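Local coordinates for angiopoietin-related protein 4 (Homo sapiens, PDB 6U1U) that mediates inactivation of lipoprotein lipase as a whole protein, with a role in triglyceride clearance from the blood, this chain being its C-terminal fibrinogen-like domain, at residues 91-105 with 192-204. Numbering follows the deposited sequence.
Sequences VQLRDWDGNAELLQF and KGIFWKTWRGRYY. With PLM (palmitic acid), chain B.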
# COMPACT_ATOMS: atom_id res chain seq x y z
N VAL A 91 -7.96 -0.73 -2.24
CA VAL A 91 -7.11 -1.90 -2.22
C VAL A 91 -7.79 -2.92 -3.12
O VAL A 91 -8.95 -3.27 -2.88
CB VAL A 91 -6.93 -2.45 -0.80
CG1 VAL A 91 -6.16 -3.78 -0.84
CG2 VAL A 91 -6.18 -1.42 0.09
N GLN A 92 -7.10 -3.36 -4.17
CA GLN A 92 -7.70 -4.26 -5.15
C GLN A 92 -6.88 -5.54 -5.21
O GLN A 92 -5.65 -5.48 -5.38
CB GLN A 92 -7.80 -3.59 -6.51
CG GLN A 92 -8.50 -2.22 -6.31
CD GLN A 92 -8.86 -1.44 -7.55
OE1 GLN A 92 -8.25 -1.58 -8.62
NE2 GLN A 92 -9.85 -0.56 -7.39
N LEU A 93 -7.56 -6.68 -5.08
CA LEU A 93 -6.91 -7.98 -4.94
C LEU A 93 -7.45 -8.93 -6.00
O LEU A 93 -8.63 -8.88 -6.35
CB LEU A 93 -7.16 -8.60 -3.55
CG LEU A 93 -7.03 -7.66 -2.34
CD1 LEU A 93 -7.53 -8.31 -1.03
CD2 LEU A 93 -5.56 -7.20 -2.18
N ARG A 94 -6.57 -9.82 -6.50
CA ARG A 94 -6.98 -10.79 -7.51
C ARG A 94 -6.45 -12.16 -7.12
O ARG A 94 -5.29 -12.29 -6.69
CB ARG A 94 -6.47 -10.41 -8.92
CG ARG A 94 -6.97 -11.33 -10.04
CD ARG A 94 -6.26 -11.04 -11.36
NE ARG A 94 -6.30 -9.61 -11.71
CZ ARG A 94 -5.38 -8.99 -12.46
NH1 ARG A 94 -4.33 -9.67 -12.93
NH2 ARG A 94 -5.51 -7.69 -12.73
N ASP A 95 -7.29 -13.19 -7.23
CA ASP A 95 -6.81 -14.51 -6.86
C ASP A 95 -6.49 -15.28 -8.13
O ASP A 95 -6.56 -14.74 -9.24
CB ASP A 95 -7.80 -15.26 -5.94
CG ASP A 95 -9.10 -15.66 -6.63
OD1 ASP A 95 -9.15 -15.70 -7.88
OD2 ASP A 95 -10.08 -15.92 -5.91
N TRP A 96 -6.10 -16.53 -7.97
CA TRP A 96 -5.60 -17.28 -9.11
C TRP A 96 -6.72 -17.90 -9.94
O TRP A 96 -6.44 -18.48 -11.00
CB TRP A 96 -4.64 -18.35 -8.64
CG TRP A 96 -3.30 -17.74 -8.27
CD1 TRP A 96 -2.93 -17.31 -7.04
CD2 TRP A 96 -2.20 -17.49 -9.14
NE1 TRP A 96 -1.66 -16.80 -7.09
CE2 TRP A 96 -1.19 -16.90 -8.36
CE3 TRP A 96 -1.97 -17.69 -10.51
CZ2 TRP A 96 0.05 -16.53 -8.89
CZ3 TRP A 96 -0.73 -17.32 -11.04
CH2 TRP A 96 0.26 -16.75 -10.23
N ASP A 97 -7.96 -17.73 -9.52
CA ASP A 97 -9.10 -18.07 -10.36
C ASP A 97 -9.70 -16.85 -11.04
O ASP A 97 -10.80 -16.95 -11.61
CB ASP A 97 -10.15 -18.78 -9.52
CG ASP A 97 -9.72 -20.17 -9.15
OD1 ASP A 97 -9.21 -20.87 -10.05
OD2 ASP A 97 -9.90 -20.54 -7.97
N GLY A 98 -9.03 -15.71 -10.98
CA GLY A 98 -9.50 -14.51 -11.65
C GLY A 98 -10.52 -13.69 -10.89
O GLY A 98 -10.97 -12.67 -11.41
N ASN A 99 -10.90 -14.10 -9.68
CA ASN A 99 -11.79 -13.29 -8.86
C ASN A 99 -11.06 -12.04 -8.39
O ASN A 99 -9.88 -12.11 -8.05
CB ASN A 99 -12.28 -14.06 -7.64
CG ASN A 99 -12.93 -15.37 -8.01
OD1 ASN A 99 -12.50 -16.45 -7.57
ND2 ASN A 99 -13.99 -15.28 -8.79
N ALA A 100 -11.75 -10.91 -8.40
CA ALA A 100 -11.19 -9.68 -7.85
C ALA A 100 -12.00 -9.23 -6.64
O ALA A 100 -13.22 -9.40 -6.59
CB ALA A 100 -11.14 -8.57 -8.89
N GLU A 101 -11.30 -8.64 -5.66
CA GLU A 101 -11.90 -8.08 -4.46
C GLU A 101 -11.50 -6.62 -4.35
O GLU A 101 -10.30 -6.31 -4.33
CB GLU A 101 -11.46 -8.87 -3.24
CG GLU A 101 -11.97 -8.36 -1.91
CD GLU A 101 -13.46 -8.70 -1.69
OE1 GLU A 101 -13.87 -8.75 -0.52
OE2 GLU A 101 -14.20 -8.90 -2.68
N LEU A 102 -12.49 -5.72 -4.30
CA LEU A 102 -12.25 -4.28 -4.33
C LEU A 102 -12.69 -3.68 -3.00
O LEU A 102 -13.87 -3.72 -2.65
CB LEU A 102 -12.97 -3.63 -5.51
CG LEU A 102 -12.78 -4.36 -6.85
CD1 LEU A 102 -13.66 -3.79 -8.00
CD2 LEU A 102 -11.32 -4.38 -7.30
N LEU A 103 -11.71 -3.18 -2.23
CA LEU A 103 -11.90 -2.60 -0.92
C LEU A 103 -11.57 -1.12 -0.96
O LEU A 103 -10.75 -0.68 -1.76
CB LEU A 103 -11.00 -3.27 0.13
CG LEU A 103 -11.00 -4.79 0.04
CD1 LEU A 103 -10.02 -5.40 1.03
CD2 LEU A 103 -12.43 -5.30 0.30
N GLN A 104 -12.20 -0.34 -0.08
CA GLN A 104 -11.87 1.07 0.03
C GLN A 104 -11.98 1.46 1.49
O GLN A 104 -12.94 1.07 2.15
CB GLN A 104 -12.82 1.93 -0.81
CG GLN A 104 -12.35 3.31 -1.12
CD GLN A 104 -13.25 3.99 -2.17
OE1 GLN A 104 -13.76 5.08 -1.94
NE2 GLN A 104 -13.42 3.36 -3.31
N PHE A 105 -11.04 2.25 1.96
CA PHE A 105 -11.01 2.70 3.36
C PHE A 105 -10.62 4.17 3.41
O PHE A 105 -9.80 4.57 2.63
CB PHE A 105 -9.93 1.96 4.15
CG PHE A 105 -10.01 0.47 4.06
CD1 PHE A 105 -10.84 -0.25 4.89
CD2 PHE A 105 -9.26 -0.22 3.14
CE1 PHE A 105 -10.92 -1.62 4.80
CE2 PHE A 105 -9.35 -1.59 3.04
CZ PHE A 105 -10.18 -2.28 3.87
N LYS A 192 5.79 -15.63 3.90
CA LYS A 192 6.45 -14.43 3.39
C LYS A 192 5.80 -13.90 2.13
O LYS A 192 6.40 -13.04 1.47
CB LYS A 192 7.93 -14.71 3.12
CG LYS A 192 8.70 -15.25 4.34
CD LYS A 192 10.13 -15.55 3.97
CE LYS A 192 11.04 -15.48 5.19
NZ LYS A 192 11.77 -14.17 5.30
N GLY A 193 4.60 -14.37 1.78
CA GLY A 193 3.98 -14.04 0.52
C GLY A 193 3.11 -12.79 0.54
O GLY A 193 3.13 -11.99 1.49
N ILE A 194 2.32 -12.66 -0.52
CA ILE A 194 1.41 -11.54 -0.76
C ILE A 194 0.04 -11.98 -0.27
O ILE A 194 -0.62 -12.79 -0.92
CB ILE A 194 1.36 -11.19 -2.25
CG1 ILE A 194 2.75 -10.81 -2.73
CG2 ILE A 194 0.38 -10.04 -2.56
CD1 ILE A 194 2.79 -10.63 -4.24
N PHE A 195 -0.40 -11.46 0.88
CA PHE A 195 -1.63 -12.00 1.44
C PHE A 195 -2.51 -10.89 1.99
O PHE A 195 -2.05 -9.81 2.35
CB PHE A 195 -1.33 -13.04 2.54
CG PHE A 195 -0.81 -12.45 3.83
CD1 PHE A 195 0.55 -12.14 3.98
CD2 PHE A 195 -1.67 -12.25 4.92
CE1 PHE A 195 1.01 -11.60 5.19
CE2 PHE A 195 -1.20 -11.73 6.13
CZ PHE A 195 0.13 -11.42 6.26
N TRP A 196 -3.79 -11.19 2.12
CA TRP A 196 -4.82 -10.36 2.80
C TRP A 196 -5.69 -11.39 3.53
O TRP A 196 -6.48 -12.01 2.91
CB TRP A 196 -5.63 -9.53 1.81
CG TRP A 196 -6.52 -8.52 2.44
CD1 TRP A 196 -7.78 -8.69 2.90
CD2 TRP A 196 -6.21 -7.14 2.65
NE1 TRP A 196 -8.28 -7.53 3.40
CE2 TRP A 196 -7.34 -6.56 3.27
CE3 TRP A 196 -5.10 -6.34 2.40
CZ2 TRP A 196 -7.38 -5.22 3.62
CZ3 TRP A 196 -5.14 -5.02 2.74
CH2 TRP A 196 -6.26 -4.48 3.35
N LYS A 197 -5.51 -11.49 4.84
CA LYS A 197 -5.98 -12.68 5.56
C LYS A 197 -7.49 -12.85 5.44
O LYS A 197 -7.97 -13.95 5.13
CB LYS A 197 -5.56 -12.59 7.03
CG LYS A 197 -6.08 -13.82 7.86
CD LYS A 197 -5.42 -13.85 9.21
CE LYS A 197 -6.08 -12.84 10.15
NZ LYS A 197 -5.25 -12.56 11.38
N THR A 198 -8.24 -11.76 5.58
CA THR A 198 -9.70 -11.87 5.62
C THR A 198 -10.37 -12.13 4.28
O THR A 198 -11.58 -12.39 4.26
CB THR A 198 -10.31 -10.60 6.23
OG1 THR A 198 -9.85 -9.45 5.51
CG2 THR A 198 -9.90 -10.46 7.67
N TRP A 199 -9.65 -12.10 3.15
CA TRP A 199 -10.25 -12.52 1.89
C TRP A 199 -9.95 -14.00 1.63
O TRP A 199 -10.82 -14.86 1.79
CB TRP A 199 -9.81 -11.62 0.73
CG TRP A 199 -10.60 -11.90 -0.52
CD1 TRP A 199 -11.95 -12.14 -0.60
CD2 TRP A 199 -10.10 -11.96 -1.87
NE1 TRP A 199 -12.31 -12.37 -1.91
CE2 TRP A 199 -11.19 -12.26 -2.71
CE3 TRP A 199 -8.82 -11.81 -2.44
CZ2 TRP A 199 -11.06 -12.38 -4.09
CZ3 TRP A 199 -8.70 -11.95 -3.83
CH2 TRP A 199 -9.81 -12.23 -4.63
N ARG A 200 -8.71 -14.33 1.26
CA ARG A 200 -8.41 -15.71 0.87
C ARG A 200 -7.63 -16.49 1.91
O ARG A 200 -7.32 -17.67 1.67
CB ARG A 200 -7.67 -15.73 -0.46
CG ARG A 200 -8.54 -15.39 -1.66
CD ARG A 200 -9.71 -16.33 -1.78
NE ARG A 200 -10.53 -16.06 -2.97
CZ ARG A 200 -11.84 -15.85 -2.93
NH1 ARG A 200 -12.49 -15.87 -1.77
NH2 ARG A 200 -12.51 -15.61 -4.05
N GLY A 201 -7.28 -15.89 3.03
CA GLY A 201 -6.59 -16.59 4.09
C GLY A 201 -5.16 -16.08 4.27
O GLY A 201 -4.56 -15.45 3.39
N ARG A 202 -4.60 -16.41 5.44
CA ARG A 202 -3.25 -15.96 5.80
C ARG A 202 -2.20 -16.46 4.81
O ARG A 202 -1.22 -15.76 4.54
CB ARG A 202 -2.91 -16.43 7.22
CG ARG A 202 -1.44 -16.29 7.65
CD ARG A 202 -1.04 -14.84 7.77
NE ARG A 202 0.37 -14.63 8.12
CZ ARG A 202 1.35 -14.58 7.23
NH1 ARG A 202 1.08 -14.79 5.94
NH2 ARG A 202 2.60 -14.36 7.61
N TYR A 203 -2.36 -17.66 4.26
CA TYR A 203 -1.28 -18.17 3.43
C TYR A 203 -1.69 -18.38 1.99
O TYR A 203 -1.06 -19.18 1.28
CB TYR A 203 -0.75 -19.47 4.01
CG TYR A 203 -0.33 -19.41 5.47
CD1 TYR A 203 -1.27 -19.49 6.50
CD2 TYR A 203 1.00 -19.32 5.82
CE1 TYR A 203 -0.89 -19.49 7.82
CE2 TYR A 203 1.38 -19.28 7.14
CZ TYR A 203 0.44 -19.37 8.13
OH TYR A 203 0.83 -19.34 9.44
N TYR A 204 -2.72 -17.69 1.53
CA TYR A 204 -3.04 -17.71 0.11
C TYR A 204 -2.18 -16.67 -0.61
O TYR A 204 -2.27 -15.48 -0.29
CB TYR A 204 -4.52 -17.41 -0.10
CG TYR A 204 -4.93 -17.60 -1.54
CD1 TYR A 204 -5.43 -18.82 -1.99
CD2 TYR A 204 -4.80 -16.57 -2.47
CE1 TYR A 204 -5.78 -19.00 -3.31
CE2 TYR A 204 -5.16 -16.74 -3.79
CZ TYR A 204 -5.64 -17.96 -4.21
OH TYR A 204 -6.00 -18.11 -5.53
C1 PLM B . -5.16 -9.20 12.53
O1 PLM B . -4.11 -9.88 12.54
O2 PLM B . -6.23 -9.61 12.06
C2 PLM B . -5.13 -7.83 13.18
C3 PLM B . -6.00 -6.73 12.64
C4 PLM B . -5.34 -5.37 12.75
C5 PLM B . -5.79 -4.33 11.77
C6 PLM B . -4.76 -3.27 11.44
C7 PLM B . -4.90 -2.67 10.06
C8 PLM B . -3.67 -2.05 9.46
C9 PLM B . -2.91 -2.98 8.58
CA PLM B . -2.52 -2.44 7.27
CB PLM B . -3.62 -2.18 6.31
CC PLM B . -3.19 -1.29 5.22
CD PLM B . -4.08 -1.26 4.05
CE PLM B . -5.50 -1.13 4.43
CF PLM B . -6.10 0.21 4.27
CG PLM B . -6.46 0.83 5.58
O HOH W 1 -7.10 -20.32 -6.30
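Trp-199 and Trp-196, carried by the strand and short helical turn of 195-200, pack against Glu-101 and Leu-93 of the beta-hairpin 91-105 of this fibrinogen-like domain. Two CH-pi contacts are made. Glu-101 CB stands over one face of Trp-199, 3.6 Å from the centroid of its six-membered ring and 17° off the normal; Arg-200 CG lies toward the rim of the opposite face, and the Arg-200 guanidinium lies with its own face over Trp-199 CE2. Leu-93 CD1 stands over the face of the Trp-196 five-membered ring, 4.0 Å from its centroid. With CG anti to the backbone N (chi1 -170°), Trp-199 reaches the hairpin, where its edge meets Asn-99 O and Asp-95 N. Replacing Trp-199 by an alanine would probably open a gap over Glu-101 CB and leave the guanidinium face without its indole, held by the salt bridge to Asp-95.

Apolar packing continues toward the palmitic acid: Val-91 CG1 and Leu-103 CD1 touch the Trp-196 indole, which meets the ligand tail edge-on, Trp-196 CH2 lying 3.6 Å from PLM CE. At the other end of the fatty acid, Lys-197 NZ donates to both carboxylate oxygens, and Thr-169 OG1 also bonds the ligand.

Polar contacts hold the hairpin's turn. Asp-95 OD1 accepts from Asp-97 N, an Asx turn, and from Asn-99 N, approached from opposite faces of the carboxylate. Asp-95 OD2, in the guanidinium plane, takes a side-on salt bridge: Arg-200 NE meets its anti lone pair at 3.0 Å, NH2 comes nearly in line with the C-O bond. Trp-96 N donates to Tyr-204 OH at 2.9 Å with an N-H...O angle of 166°, and a water bridges that hydroxyl to Asp-97 OD2.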